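PDB 6JBX: fatty acid biosynthesis transcriptional regulator from Streptococcus pneumoniae, which binds DNA as a MarR-family repressor of the fatty acid synthesis pathway, with acyl-ACP as co-repressor. Local coordinates for the interface of chains A and B. Coordinates in Å, arbitrary orientation; residue numbers count along the deposited sequence, not the author numbering. Chains: chain A/B, Fatty acid biosynthesis transcriptional regulator.

The interface of chains A and B. Residues chain A 118, 121-122, 125, 141; chain B 14-15, 18, 144, 147.
A:Met121 lies between B:Phe147, B:Leu144, B:Leu18 and B:Asn15 at this largely apolar part of the subunit interface. Its backbone end faces the phenylalanine. CA of A:Met121 sits over the centre of the B:Phe147 ring, 3.8 Å from the centroid, as a CH-pi contact. CB of A:Met121 continues the contact, 3.6 Å from CE2 of B:Phe147. CG of A:Met121 is anti to the backbone N (chi1 -175°), and the chain stays extended until it bends at the thioether (chi3 72°). This bend carries the terminal methyl CE of A:Met121 to B:Leu18, where it meets CD1 tip to tip at 3.5 Å. B:Leu144 adds its CD1 methyl beside CG and SD of the methionine.

Further aliphatic contacts involve B:Leu18 and B:Ile14. CD1 of B:Leu18 also meets CD1 of A:Ile125 end to end, at 3.6 Å. The other branch of B:Leu18, CD2, touches CD2 of A:Leu141 at 3.8 Å. A:Leu141 uses its CD1 branch against CG2 of B:Ile14, also at 3.8 Å. A:Val122 approaches the same CG2 more loosely.

The polar side chains meet by packing. The B:Asn15 amide crosses the A:His118 side chain at about a right angle, its plane turned 57° from the imidazole. ND2 of B:Asn15 lies over one face of the A:His118 ring; the spacing is too tight to be taken literally. OD1 points instead towards CB of A:His118 and CE of A:Met121.

B:Ile14, B:Leu18 and B:Leu144 belong to positions that also line the tridecane pocket. Chain A contributes helices 105-125 and 131-150; chain B contributes helices 11-34 and 131-149. These terminal helices form the dimerisation region of the MarR fold, joining the two winged helix-turn-helix DNA-binding lobes.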
loop_
_atom_site.group_PDB
_atom_site.type_symbol
_atom_site.label_atom_id
_atom_site.label_comp_id
_atom_site.label_asym_id
_atom_site.label_seq_id
_atom_site.Cartn_x
_atom_site.Cartn_y
_atom_site.Cartn_z
ATOM N N HIS A 118 -6.154 12.798 0.848
ATOM C CA HIS A 118 -5.085 12.911 -0.108
ATOM C C HIS A 118 -4.482 14.323 -0.114
ATOM O O HIS A 118 -3.264 14.516 -0.292
ATOM C CB HIS A 118 -5.578 12.531 -1.508
ATOM C CG HIS A 118 -5.847 11.072 -1.650
ATOM N ND1 HIS A 118 -4.983 10.108 -1.149
ATOM C CD2 HIS A 118 -6.880 10.412 -2.231
ATOM C CE1 HIS A 118 -5.484 8.916 -1.387
ATOM N NE2 HIS A 118 -6.642 9.079 -2.065
ATOM N N MET A 121 -2.251 14.727 2.853
ATOM C CA MET A 121 -1.058 13.940 2.725
ATOM C C MET A 121 -0.007 14.698 1.896
ATOM O O MET A 121 1.183 14.727 2.254
ATOM C CB MET A 121 -1.349 12.593 2.046
ATOM C CG MET A 121 -0.139 11.679 1.989
ATOM S SD MET A 121 -0.454 10.088 1.080
ATOM C CE MET A 121 -0.548 10.689 -0.598
ATOM N N VAL A 122 -0.440 15.269 0.794
ATOM C CA VAL A 122 0.454 16.022 -0.057
ATOM C C VAL A 122 0.949 17.274 0.662
ATOM O O VAL A 122 2.139 17.610 0.564
ATOM C CB VAL A 122 -0.185 16.356 -1.405
ATOM C CG1 VAL A 122 0.688 17.309 -2.220
ATOM C CG2 VAL A 122 -0.467 15.073 -2.178
ATOM N N ILE A 125 3.610 16.166 2.871
ATOM C CA ILE A 125 4.791 15.771 2.116
ATOM C C ILE A 125 5.651 17.008 1.815
ATOM O O ILE A 125 6.830 16.986 2.077
ATOM C CB ILE A 125 4.426 14.995 0.845
ATOM C CG1 ILE A 125 3.911 13.612 1.206
ATOM C CG2 ILE A 125 5.591 14.869 -0.098
ATOM C CD1 ILE A 125 3.536 12.792 0.008
ATOM N N LEU A 141 9.323 12.414 -8.732
ATOM C CA LEU A 141 8.242 11.435 -8.713
ATOM C C LEU A 141 7.999 10.870 -10.119
ATOM O O LEU A 141 7.786 9.653 -10.285
ATOM C CB LEU A 141 6.965 12.068 -8.166
ATOM C CG LEU A 141 6.922 12.305 -6.662
ATOM C CD1 LEU A 141 5.704 13.145 -6.307
ATOM C CD2 LEU A 141 6.917 11.013 -5.857
ATOM N N ILE B 14 0.207 14.843 -8.049
ATOM C CA ILE B 14 1.217 14.292 -7.120
ATOM C C ILE B 14 0.643 12.994 -6.562
ATOM O O ILE B 14 1.266 11.961 -6.634
ATOM C CB ILE B 14 1.564 15.273 -5.987
ATOM C CG1 ILE B 14 2.157 16.575 -6.521
ATOM C CG2 ILE B 14 2.495 14.634 -4.969
ATOM C CD1 ILE B 14 3.519 16.406 -7.125
ATOM N N ASN B 15 -0.603 13.086 -6.134
ATOM C CA ASN B 15 -1.354 11.969 -5.631
ATOM C C ASN B 15 -1.482 10.839 -6.654
ATOM O O ASN B 15 -1.436 9.662 -6.291
ATOM C CB ASN B 15 -2.744 12.408 -5.191
ATOM C CG ASN B 15 -3.199 11.599 -4.010
ATOM O OD1 ASN B 15 -2.690 11.808 -2.914
ATOM N ND2 ASN B 15 -4.110 10.662 -4.236
ATOM N N LEU B 18 1.949 9.134 -6.729
ATOM C CA LEU B 18 2.211 8.391 -5.520
ATOM C C LEU B 18 1.461 7.054 -5.559
ATOM O O LEU B 18 2.044 5.997 -5.202
ATOM C CB LEU B 18 1.795 9.217 -4.306
ATOM C CG LEU B 18 2.714 10.382 -3.966
ATOM C CD1 LEU B 18 2.094 11.229 -2.866
ATOM C CD2 LEU B 18 4.070 9.889 -3.526
ATOM N N LEU B 144 6.278 12.050 4.584
ATOM C CA LEU B 144 5.251 11.055 4.363
ATOM C C LEU B 144 5.292 10.065 5.521
ATOM O O LEU B 144 4.231 9.759 6.123
ATOM C CB LEU B 144 5.437 10.354 3.009
ATOM C CG LEU B 144 4.474 9.183 2.741
ATOM C CD1 LEU B 144 3.023 9.602 2.909
ATOM C CD2 LEU B 144 4.641 8.594 1.368
ATOM N N PHE B 147 3.683 11.863 8.363
ATOM C CA PHE B 147 2.208 12.031 8.203
ATOM C C PHE B 147 1.476 10.803 8.775
ATOM O O PHE B 147 0.558 10.903 9.597
ATOM C CB PHE B 147 1.880 12.198 6.722
ATOM C CG PHE B 147 0.411 12.239 6.385
ATOM C CD1 PHE B 147 -0.390 13.310 6.774
ATOM C CD2 PHE B 147 -0.178 11.202 5.680
ATOM C CE1 PHE B 147 -1.748 13.326 6.493
ATOM C CE2 PHE B 147 -1.536 11.229 5.377
ATOM C CZ PHE B 147 -2.314 12.303 5.776
#